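Local coordinates for protein GCN5-related N-acetyltransferase (PDB 3TT2) that probably transfers an acyl group, most likely acetyl from acetyl-CoA, to an amine acceptor, as GCN5-related N-acetyltransferases generally do, at residues A[89-93]-A[94-98]; A[17-20]-A[21-24]; A[288-291]-A[292-295]; A[105-108]-A[109-113]; A[183-186]-A[187-191]. All coordinates share one frame; numbering follows the deposited sequence.

Contact 1 of 5, residues A[89-93]-A[94-98]; sequences GYVHP and RFRGM
Phe95 N donates to His92 O over 2.7 Å with an N-H...O angle of 153°, and this bond closes a type I beta turn from His92 to Phe95. The amide meets the oxygen from above the carbonyl plane, 40° out of it, not along a lone pair. The two methyls of Val91 divide their contacts. With CG1 set between the backbone N and the carbonyl carbon (chi1 53°), CG1 lies 3.7 Å from Arg96 CD, while CG2 packs 4.0 Å from Phe95 CB. Arg96 then doubles back through bends at chi2 and chi3, which brings its guanidinium beside Val91 O and lays one face over Pro93 CB. Val91 O sits at the guanidinium edge near NH1; the modelled bond is very short, so its length is doubtful at this resolution. The R-x-x-G-x-G signature starts at Arg94 and has Arg96 as its third residue; it lies between strand 84-91 and helix 100-115, in the loop that in relatives binds the CoA pyrophosphate. Outside the two segments, and consistent with an anion site, a bound MES buffer molecule sets its sulfonate against Arg96 NE. A second turn, type II from Phe95 to Met98, carries Gly97 at positive phi; its Met98 N to Phe95 O bond is weak. Among the remaining side chains, the Arg94 chain passes aslant of the His92 ring, and the imidazole and guanidinium planes stand almost perpendicular. His92 CB reaches Phe95 CD2 at 3.7 Å, and the Phe95 ring continues onto Ala72 of strand 71-80.

Contact 2 of 5, residues A[17-20]-A[21-24]; sequences APVP and ADAP
Asp22 reaches back to Val19 through one side-chain and one main-chain hydrogen bond, and these two, with a third along the backbone, make up the polar part of the contact. Val19 N donates to Asp22 OD2 over 3.1 Å in a nearly straight bond (173° at the hydrogen). The amide approaches OD2 from above the carboxylate plane, 43° out of it. In the opposite direction Asp22 N donates to Val19 O over 2.7 Å. One residue further on, Ala23 N donates to Pro20 O over 3.1 Å. The phi and psi angles of Pro20, Ala21 and Asp22, together with these i to i+3 bonds, are those of successive type I turns.

Charge adds to the grip. OD2 also forms a salt bridge to Arg16, just before the loop, so a single carboxylate oxygen serves both a backbone amide and a guanidinium. The torsion that makes this possible places Asp22 CG beside its own backbone N and opposite the carbonyl carbon (chi1 -68°), which folds the carboxylate back over the preceding turn.

Van der Waals contacts are slight. Val19 CB stands 4.0 Å from Asp22 OD2. Outside the turn, Ala23 packs on Ala45, Val48 and Leu49 of helix 45-51, and Pro18 touches Ala61.

The arrangement is that of an aspartate in the turn leading into a helix, its carboxylate taking the N-H of the residue three before it; here it marks the passage from strand 14-16 to helix 23-36 of an N-acetyltransferase fold.

Contact 3 of 5, residues A[288-291]-A[292-295]; sequences DAES and RTGA
Thr293 folds back on Glu290 in a type II beta turn that carries the chain out of strand 282-290, in the second GNAT-family region, toward helix 297-301. The backbone angles are diagnostic: Ser291 is extended and Arg292 has positive phi (79°), while Thr293 N donates to Glu290 O over 3.1 Å at 170°. From Thr293 CB, 3.7 Å from Glu290 O, the side chain splits. OG1 lies between the backbone N and the carbonyl carbon (chi1 50°), and this rotation points the hydroxyl at the same acceptor: Thr293 OG1 donates to Glu290 O over 2.8 Å, close to the carbonyl plane. OG1 also touches Ala289 CB at 3.6 Å. The other branch, CG2, turns to the Glu290 side chain and comes within 4.1 Å of its OE1.

Glu290 O is therefore held by the amide and hydroxyl of one residue, and a water donates to it as well. Within the turn, Arg292 N is hydrogen-bonded to Asp152 OD2 of strand 148-159, whose backbone also pairs with Ala289. The water completes a bridge by accepting from Gly294 N at 2.8 Å.

Contact 4 of 5, residues A[105-108]-A[109-113]; sequences VQWG and EEWIQ
Val105 O accepts from Glu109 N over 3.1 Å, in the carbonyl plane, and Gln106 O accepts from Glu110 N over 2.6 Å: these i to i+4 bonds define the middle of helix 100-115, the crossover helix of the beta-alpha-beta unit that joins the parallel strands 84-91 and 125-132 in the GNAT fold. Further on, the pattern is less regular. Gly108 O is approached by both Trp111 N and Ile112 N, and those bonds are weak, as is Trp111 N to Trp107 O.

Among side chains the closest hydrophobic approach joins Trp107 CZ2 to Trp111 CD1 at 4.3 Å. The six-membered ring of Trp107 and the five-membered ring of Trp111 have centroids 5.7 Å apart and planes inclined at 53°, so the indoles meet aslant and do not stack. Both CG atoms are placed opposite their backbone N, which sends the two rings off the same flank of the helix, one turn apart. On another flank Val105 and Glu109 lie side by side and point the same way, with Val105 CG1 4.1 Å from Glu109 OE2.

The next shell is consistent with these orientations. Trp107 rests on Ala75 and Val77 of strand 71-80, and Trp111 on Val77 and Asn79. Ile112 packs on Val125 and Val127, so the helix lies across strand 71-80 as well as strand 125-132, into which the crossover leads. Buried Glu109 OE2 takes a hydrogen bond from Tyr147 OH and a salt bridge from Lys315, partners that would be expected to stabilise its negative charge. The second indole is satisfied too: Trp111 NE1 is hydrogen-bonded to Gln59 O.

Contact 5 of 5, residues A[183-186]-A[187-191]; sequences DERA and TYEAV
Helix 184-194 opens with i to i+4 bonds such as Tyr188 N to Glu184 O over 3.1 Å at 169° and Glu189 N to Arg185 O over 3.0 Å. Asp183 O, just ahead of it, is gripped twice by Thr187. Thr187 N lies 3.0 Å from Asp183 O, and Thr187 OG1 donates to the same Asp183 O over 2.9 Å from above the carbonyl plane. The hydroxyl gets there because OG1 is placed beside its own backbone N, opposite the carbonyl carbon (chi1 -77°), so it points back down the helix.

This helix follows strand 173-177 in the second GNAT-like half of the chain and packs by Ala186, Ala190 and Val191 against strand 233-243, while Asp183 and Thr187 reach Leu225 of strand 223-228. The Asp183 carboxylate is tied to Arg176 by a salt bridge and to Val179 N by a hydrogen bond, which links this residue to the strand and loop before it.

Arg185 and Tyr188 run alongside each other on another flank. The guanidinium edge faces the ring edge, Arg185 NH1 being nearest Tyr188 CD2, with the two planes 30° apart. Over a guanidinium face stands Glu189 OE2, 3.7 Å from Arg185 CZ; the salt bridge, Arg185 NH2 to Glu189 OE2 at 3.8 Å, is long and rests on charge alone, since no N-H points at the oxygen. Phe206 meets both Arg185 and Tyr188, making a cation-pi contact with the first and an inclined ring contact with the second, whose OH bonds to Ser204 O.

Contacts 1, 2 and 4 lie in the N-terminal acetyltransferase range, contacts 3 and 5 in the second GNAT range. Contact 4 is the buried one, its nearest atoms about 7 Å from contact 1 and from contact 2. Contacts 1 and 4 follow each other: strand 84-91 leads through the loop of contact 1 into helix 100-115. Contacts 1 and 3 are surface turns leaving strands, about 29 Å apart between centres; contact 1 relies on arginine chemistry beside an anion, contact 3 on a threonine hydroxyl and a water. Contacts 2 and 5, partly buried, both lead into a helix: a carboxylate holds an amide in one, a hydroxyl holds a carbonyl in the other.

Contact 1 of 5, residues A[89-93]-A[94-98]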
# COMPACT_ATOMS: atom_id res chain seq x y z
N GLY A 89 -4.05 -7.69 10.01
CA GLY A 89 -3.93 -8.68 11.07
C GLY A 89 -2.96 -9.80 10.74
O GLY A 89 -2.60 -9.99 9.57
N TYR A 90 -2.55 -10.55 11.76
CA TYR A 90 -1.75 -11.77 11.60
C TYR A 90 -2.06 -12.68 12.76
O TYR A 90 -2.15 -12.22 13.89
CB TYR A 90 -0.26 -11.46 11.62
CG TYR A 90 0.13 -10.36 10.66
CD1 TYR A 90 0.63 -10.66 9.40
CD2 TYR A 90 -0.02 -9.02 11.01
CE1 TYR A 90 0.97 -9.65 8.53
CE2 TYR A 90 0.30 -8.02 10.15
CZ TYR A 90 0.80 -8.33 8.91
OH TYR A 90 1.11 -7.31 8.07
N VAL A 91 -2.16 -13.98 12.50
CA VAL A 91 -2.27 -14.95 13.59
C VAL A 91 -1.28 -16.06 13.34
O VAL A 91 -1.25 -16.65 12.26
CB VAL A 91 -3.70 -15.52 13.77
CG1 VAL A 91 -4.21 -16.05 12.47
CG2 VAL A 91 -3.71 -16.63 14.81
N HIS A 92 -0.45 -16.33 14.34
CA HIS A 92 0.59 -17.32 14.21
C HIS A 92 -0.00 -18.66 13.79
O HIS A 92 -1.02 -19.10 14.33
CB HIS A 92 1.33 -17.46 15.53
CG HIS A 92 2.71 -18.01 15.37
ND1 HIS A 92 2.94 -19.34 15.12
CD2 HIS A 92 3.92 -17.41 15.42
CE1 HIS A 92 4.24 -19.55 15.02
NE2 HIS A 92 4.86 -18.39 15.20
N PRO A 93 0.64 -19.32 12.80
CA PRO A 93 0.14 -20.53 12.13
C PRO A 93 -0.17 -21.70 13.07
O PRO A 93 -0.89 -22.63 12.69
CB PRO A 93 1.27 -20.90 11.16
CG PRO A 93 1.93 -19.58 10.86
CD PRO A 93 1.86 -18.79 12.15
N ARG A 94 0.38 -21.67 14.28
CA ARG A 94 0.06 -22.67 15.29
C ARG A 94 -1.28 -22.40 15.99
O ARG A 94 -1.92 -23.33 16.52
CB ARG A 94 1.17 -22.69 16.34
CG ARG A 94 1.32 -21.37 17.07
CD ARG A 94 2.44 -21.41 18.08
NE ARG A 94 3.73 -21.68 17.44
CZ ARG A 94 4.81 -22.07 18.10
NH1 ARG A 94 5.94 -22.28 17.44
NH2 ARG A 94 4.76 -22.25 19.41
N PHE A 95 -1.67 -21.13 16.02
CA PHE A 95 -2.83 -20.71 16.79
C PHE A 95 -4.13 -20.59 15.97
O PHE A 95 -5.15 -20.16 16.50
CB PHE A 95 -2.55 -19.39 17.51
CG PHE A 95 -1.46 -19.49 18.55
CD1 PHE A 95 -1.47 -20.49 19.51
CD2 PHE A 95 -0.43 -18.57 18.57
CE1 PHE A 95 -0.47 -20.58 20.47
CE2 PHE A 95 0.58 -18.64 19.52
CZ PHE A 95 0.56 -19.65 20.47
N ARG A 96 -4.07 -20.95 14.69
CA ARG A 96 -5.25 -20.87 13.83
C ARG A 96 -6.38 -21.81 14.31
O ARG A 96 -6.12 -22.91 14.79
CB ARG A 96 -4.89 -21.17 12.37
CG ARG A 96 -3.44 -20.87 11.97
CD ARG A 96 -3.21 -19.44 11.45
NE ARG A 96 -3.00 -19.37 9.99
CZ ARG A 96 -2.11 -18.60 9.37
NH1 ARG A 96 -1.29 -17.81 10.07
NH2 ARG A 96 -2.02 -18.61 8.05
N GLY A 97 -7.63 -21.36 14.18
CA GLY A 97 -8.77 -22.16 14.56
C GLY A 97 -9.04 -22.12 16.05
O GLY A 97 -9.72 -22.99 16.60
N MSE A 98 -8.44 -21.14 16.73
CA MSE A 98 -8.73 -20.92 18.15
C MSE A 98 -9.72 -19.79 18.46
O MSE A 98 -10.01 -19.51 19.62
CB MSE A 98 -7.43 -20.71 18.92
CG MSE A 98 -6.47 -21.87 18.79
SE MSE A 98 -5.02 -21.71 20.07
CE MSE A 98 -6.04 -21.92 21.72

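Contact 2 of 5, residues A[17-20]-A[21-24]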
# COMPACT_ATOMS: atom_id res chain seq x y z
N ALA A 17 -1.67 -3.34 24.33
CA ALA A 17 -1.06 -2.46 23.33
C ALA A 17 0.40 -2.84 23.12
O ALA A 17 1.11 -3.11 24.07
CB ALA A 17 -1.18 -1.03 23.76
N PRO A 18 0.85 -2.85 21.86
CA PRO A 18 2.27 -3.09 21.60
C PRO A 18 3.21 -1.96 22.03
O PRO A 18 2.88 -0.77 21.94
CB PRO A 18 2.31 -3.26 20.07
CG PRO A 18 1.15 -2.53 19.59
CD PRO A 18 0.08 -2.76 20.61
N VAL A 19 4.40 -2.36 22.49
CA VAL A 19 5.47 -1.48 22.92
C VAL A 19 6.62 -1.73 21.95
O VAL A 19 6.76 -2.85 21.47
CB VAL A 19 5.88 -1.86 24.37
CG1 VAL A 19 7.08 -1.04 24.89
CG2 VAL A 19 4.69 -1.73 25.32
N PRO A 20 7.43 -0.71 21.63
CA PRO A 20 8.51 -0.87 20.63
C PRO A 20 9.43 -2.08 20.87
O PRO A 20 10.01 -2.59 19.90
CB PRO A 20 9.28 0.45 20.72
CG PRO A 20 8.69 1.20 21.90
CD PRO A 20 7.29 0.70 22.03
N ALA A 21 9.56 -2.52 22.11
CA ALA A 21 10.35 -3.71 22.43
C ALA A 21 9.72 -5.00 21.91
O ALA A 21 10.34 -6.07 21.92
CB ALA A 21 10.59 -3.80 23.93
N ASP A 22 8.47 -4.91 21.45
CA ASP A 22 7.79 -6.05 20.85
C ASP A 22 8.11 -6.17 19.37
O ASP A 22 7.77 -7.18 18.74
CB ASP A 22 6.26 -5.93 21.03
CG ASP A 22 5.82 -6.06 22.48
OD1 ASP A 22 6.48 -6.78 23.25
OD2 ASP A 22 4.79 -5.43 22.83
N ALA A 23 8.75 -5.16 18.81
CA ALA A 23 9.15 -5.20 17.41
C ALA A 23 9.82 -6.52 16.98
O ALA A 23 9.43 -7.09 15.96
CB ALA A 23 10.04 -4.01 17.05
N PRO A 24 10.83 -7.00 17.75
CA PRO A 24 11.46 -8.27 17.36
C PRO A 24 10.52 -9.47 17.44
O PRO A 24 10.51 -10.29 16.53
CB PRO A 24 12.58 -8.43 18.39
CG PRO A 24 12.80 -7.09 18.96
CD PRO A 24 11.46 -6.45 18.96

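Contact 3 of 5, residues A[288-291]-A[292-295]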
# COMPACT_ATOMS: atom_id res chain seq x y z
N ASP A 288 -4.04 -1.67 -8.52
CA ASP A 288 -5.43 -2.11 -8.44
C ASP A 288 -5.94 -2.63 -9.77
O ASP A 288 -5.66 -2.07 -10.83
CB ASP A 288 -6.32 -0.95 -8.03
CG ASP A 288 -5.94 -0.41 -6.69
OD1 ASP A 288 -4.86 0.22 -6.59
OD2 ASP A 288 -6.71 -0.61 -5.74
N ALA A 289 -6.70 -3.71 -9.71
CA ALA A 289 -7.29 -4.29 -10.90
C ALA A 289 -8.62 -4.92 -10.50
O ALA A 289 -8.72 -5.47 -9.40
CB ALA A 289 -6.34 -5.33 -11.49
N GLU A 290 -9.62 -4.84 -11.36
CA GLU A 290 -10.92 -5.47 -11.10
C GLU A 290 -10.73 -6.97 -10.89
O GLU A 290 -9.87 -7.57 -11.53
CB GLU A 290 -11.88 -5.22 -12.26
CG GLU A 290 -13.34 -5.62 -12.03
CD GLU A 290 -14.09 -5.88 -13.34
OE1 GLU A 290 -13.72 -5.30 -14.38
OE2 GLU A 290 -15.06 -6.68 -13.33
N SER A 291 -11.52 -7.59 -10.00
CA SER A 291 -11.34 -9.01 -9.67
C SER A 291 -11.31 -9.86 -10.94
O SER A 291 -12.15 -9.69 -11.80
CB SER A 291 -12.45 -9.47 -8.73
OG SER A 291 -12.84 -8.42 -7.84
N ARG A 292 -10.30 -10.72 -11.06
CA ARG A 292 -10.10 -11.60 -12.23
C ARG A 292 -9.45 -11.01 -13.53
O ARG A 292 -9.11 -11.79 -14.42
CB ARG A 292 -11.36 -12.43 -12.56
CG ARG A 292 -11.32 -13.91 -12.13
CD ARG A 292 -11.93 -14.17 -10.73
NE ARG A 292 -10.92 -14.61 -9.74
CZ ARG A 292 -11.19 -15.30 -8.63
NH1 ARG A 292 -10.21 -15.65 -7.80
NH2 ARG A 292 -12.45 -15.64 -8.35
N THR A 293 -9.26 -9.69 -13.66
CA THR A 293 -8.67 -9.13 -14.90
C THR A 293 -7.15 -9.30 -15.06
O THR A 293 -6.63 -9.45 -16.19
CB THR A 293 -8.93 -7.60 -15.08
OG1 THR A 293 -8.60 -6.89 -13.88
CG2 THR A 293 -10.37 -7.35 -15.43
N GLY A 294 -6.44 -9.24 -13.94
CA GLY A 294 -5.00 -9.27 -13.97
C GLY A 294 -4.44 -7.88 -14.12
O GLY A 294 -5.17 -6.95 -14.43
N ALA A 295 -3.15 -7.72 -13.88
CA ALA A 295 -2.52 -6.41 -14.01
C ALA A 295 -2.41 -6.01 -15.48
O ALA A 295 -2.36 -6.87 -16.38
CB ALA A 295 -1.16 -6.40 -13.33
O HOH W 1 -7.03 -8.70 -11.22

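Contact 4 of 5, residues A[105-108]-A[109-113]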
# COMPACT_ATOMS: atom_id res chain seq x y z
N VAL A 105 -10.53 -9.52 14.12
CA VAL A 105 -11.48 -8.95 13.19
C VAL A 105 -12.44 -8.02 13.91
O VAL A 105 -12.57 -6.86 13.53
CB VAL A 105 -12.25 -10.04 12.45
CG1 VAL A 105 -13.44 -9.45 11.72
CG2 VAL A 105 -11.32 -10.75 11.48
N GLN A 106 -13.07 -8.52 14.97
CA GLN A 106 -14.02 -7.72 15.73
C GLN A 106 -13.33 -6.54 16.43
O GLN A 106 -13.89 -5.46 16.51
CB GLN A 106 -14.85 -8.58 16.70
CG GLN A 106 -15.82 -7.77 17.59
CD GLN A 106 -17.30 -7.92 17.23
OE1 GLN A 106 -17.66 -8.14 16.07
NE2 GLN A 106 -18.17 -7.80 18.23
N TRP A 107 -12.10 -6.74 16.90
CA TRP A 107 -11.31 -5.66 17.46
C TRP A 107 -11.25 -4.44 16.54
O TRP A 107 -11.41 -3.30 16.97
CB TRP A 107 -9.87 -6.13 17.74
CG TRP A 107 -8.97 -5.02 18.22
CD1 TRP A 107 -8.89 -4.52 19.49
CD2 TRP A 107 -8.03 -4.25 17.44
NE1 TRP A 107 -7.96 -3.51 19.55
CE2 TRP A 107 -7.42 -3.32 18.30
CE3 TRP A 107 -7.65 -4.28 16.09
CZ2 TRP A 107 -6.45 -2.42 17.87
CZ3 TRP A 107 -6.68 -3.38 15.66
CH2 TRP A 107 -6.10 -2.46 16.55
N GLY A 108 -11.00 -4.71 15.27
CA GLY A 108 -10.93 -3.66 14.28
C GLY A 108 -12.28 -3.06 14.01
O GLY A 108 -12.40 -1.85 13.82
N GLU A 109 -13.31 -3.90 13.98
CA GLU A 109 -14.68 -3.44 13.82
C GLU A 109 -15.08 -2.56 14.99
O GLU A 109 -15.67 -1.50 14.81
CB GLU A 109 -15.66 -4.61 13.70
CG GLU A 109 -15.49 -5.44 12.44
CD GLU A 109 -16.64 -6.40 12.22
OE1 GLU A 109 -17.48 -6.54 13.12
OE2 GLU A 109 -16.70 -7.02 11.14
N GLU A 110 -14.76 -3.00 16.20
CA GLU A 110 -15.09 -2.21 17.36
C GLU A 110 -14.24 -0.95 17.38
O GLU A 110 -14.63 0.04 17.97
CB GLU A 110 -14.92 -3.02 18.66
CG GLU A 110 -13.50 -3.06 19.19
CD GLU A 110 -13.43 -3.16 20.71
OE1 GLU A 110 -14.50 -3.24 21.36
OE2 GLU A 110 -12.30 -3.16 21.26
N TRP A 111 -13.09 -0.98 16.72
CA TRP A 111 -12.22 0.19 16.70
C TRP A 111 -12.94 1.36 16.06
O TRP A 111 -13.06 2.43 16.67
CB TRP A 111 -10.91 -0.07 15.97
CG TRP A 111 -9.89 1.04 16.13
CD1 TRP A 111 -8.88 1.09 17.04
CD2 TRP A 111 -9.80 2.25 15.36
NE1 TRP A 111 -8.16 2.26 16.89
CE2 TRP A 111 -8.71 2.99 15.87
CE3 TRP A 111 -10.54 2.80 14.30
CZ2 TRP A 111 -8.34 4.23 15.36
CZ3 TRP A 111 -10.17 4.04 13.79
CH2 TRP A 111 -9.08 4.74 14.32
N ILE A 112 -13.43 1.16 14.84
CA ILE A 112 -14.14 2.22 14.12
C ILE A 112 -15.50 2.56 14.74
O ILE A 112 -15.89 3.71 14.76
CB ILE A 112 -14.32 1.93 12.62
CG1 ILE A 112 -14.84 3.17 11.91
CG2 ILE A 112 -15.28 0.78 12.39
CD1 ILE A 112 -14.05 4.43 12.21
N GLN A 113 -16.20 1.57 15.26
CA GLN A 113 -17.48 1.80 15.89
C GLN A 113 -17.41 2.75 17.09
O GLN A 113 -18.30 3.57 17.31
CB GLN A 113 -18.08 0.48 16.32
CG GLN A 113 -18.57 -0.35 15.16
CD GLN A 113 -19.07 -1.70 15.62
OE1 GLN A 113 -18.55 -2.26 16.59
NE2 GLN A 113 -20.10 -2.21 14.95

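Contact 5 of 5, residues A[183-186]-A[187-191]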
# COMPACT_ATOMS: atom_id res chain seq x y z
N ASP A 183 8.73 22.88 -10.03
CA ASP A 183 7.74 21.95 -10.53
C ASP A 183 6.69 21.48 -9.53
O ASP A 183 5.82 20.69 -9.88
CB ASP A 183 8.44 20.77 -11.20
CG ASP A 183 9.25 21.20 -12.44
OD1 ASP A 183 9.05 22.34 -12.91
OD2 ASP A 183 10.06 20.40 -12.94
N GLU A 184 6.75 21.97 -8.29
CA GLU A 184 5.82 21.54 -7.24
C GLU A 184 4.34 21.58 -7.62
O GLU A 184 3.68 20.54 -7.69
CB GLU A 184 6.05 22.32 -5.94
CG GLU A 184 7.06 21.71 -5.00
CD GLU A 184 8.49 22.13 -5.31
OE1 GLU A 184 8.71 23.02 -6.15
OE2 GLU A 184 9.41 21.56 -4.69
N ARG A 185 3.80 22.77 -7.87
CA ARG A 185 2.36 22.91 -8.09
C ARG A 185 1.93 22.17 -9.34
O ARG A 185 0.90 21.52 -9.35
CB ARG A 185 1.97 24.38 -8.17
CG ARG A 185 0.47 24.65 -8.44
CD ARG A 185 -0.28 25.12 -7.18
NE ARG A 185 -1.73 25.28 -7.40
CZ ARG A 185 -2.64 24.33 -7.18
NH1 ARG A 185 -2.27 23.15 -6.72
NH2 ARG A 185 -3.93 24.57 -7.41
N ALA A 186 2.74 22.28 -10.40
CA ALA A 186 2.40 21.72 -11.70
C ALA A 186 2.33 20.21 -11.65
O ALA A 186 1.50 19.60 -12.32
CB ALA A 186 3.41 22.15 -12.72
N THR A 187 3.22 19.61 -10.87
CA THR A 187 3.31 18.16 -10.72
C THR A 187 2.12 17.67 -9.94
O THR A 187 1.50 16.67 -10.29
CB THR A 187 4.55 17.78 -9.93
OG1 THR A 187 5.70 17.89 -10.77
CG2 THR A 187 4.45 16.37 -9.43
N TYR A 188 1.83 18.38 -8.87
CA TYR A 188 0.65 18.10 -8.08
C TYR A 188 -0.65 18.10 -8.90
O TYR A 188 -1.52 17.26 -8.68
CB TYR A 188 0.55 19.13 -6.96
CG TYR A 188 -0.81 19.13 -6.34
CD1 TYR A 188 -1.18 18.11 -5.47
CD2 TYR A 188 -1.75 20.12 -6.64
CE1 TYR A 188 -2.43 18.09 -4.90
CE2 TYR A 188 -3.00 20.11 -6.06
CZ TYR A 188 -3.34 19.08 -5.20
OH TYR A 188 -4.58 19.05 -4.62
N GLU A 189 -0.79 19.04 -9.83
CA GLU A 189 -2.01 19.13 -10.63
C GLU A 189 -2.14 17.94 -11.57
O GLU A 189 -3.24 17.46 -11.83
CB GLU A 189 -2.03 20.42 -11.45
CG GLU A 189 -2.25 21.67 -10.62
CD GLU A 189 -2.12 22.95 -11.43
OE1 GLU A 189 -1.62 22.90 -12.58
OE2 GLU A 189 -2.53 24.02 -10.91
N ALA A 190 -1.01 17.50 -12.08
CA ALA A 190 -0.97 16.40 -13.02
C ALA A 190 -1.29 15.10 -12.30
O ALA A 190 -1.94 14.23 -12.87
CB ALA A 190 0.38 16.33 -13.67
N VAL A 191 -0.84 14.98 -11.06
CA VAL A 191 -1.09 13.79 -10.25
C VAL A 191 -2.55 13.71 -9.82
O VAL A 191 -3.14 12.64 -9.78
CB VAL A 191 -0.18 13.77 -8.99
CG1 VAL A 191 -0.56 12.64 -8.06
CG2 VAL A 191 1.27 13.62 -9.38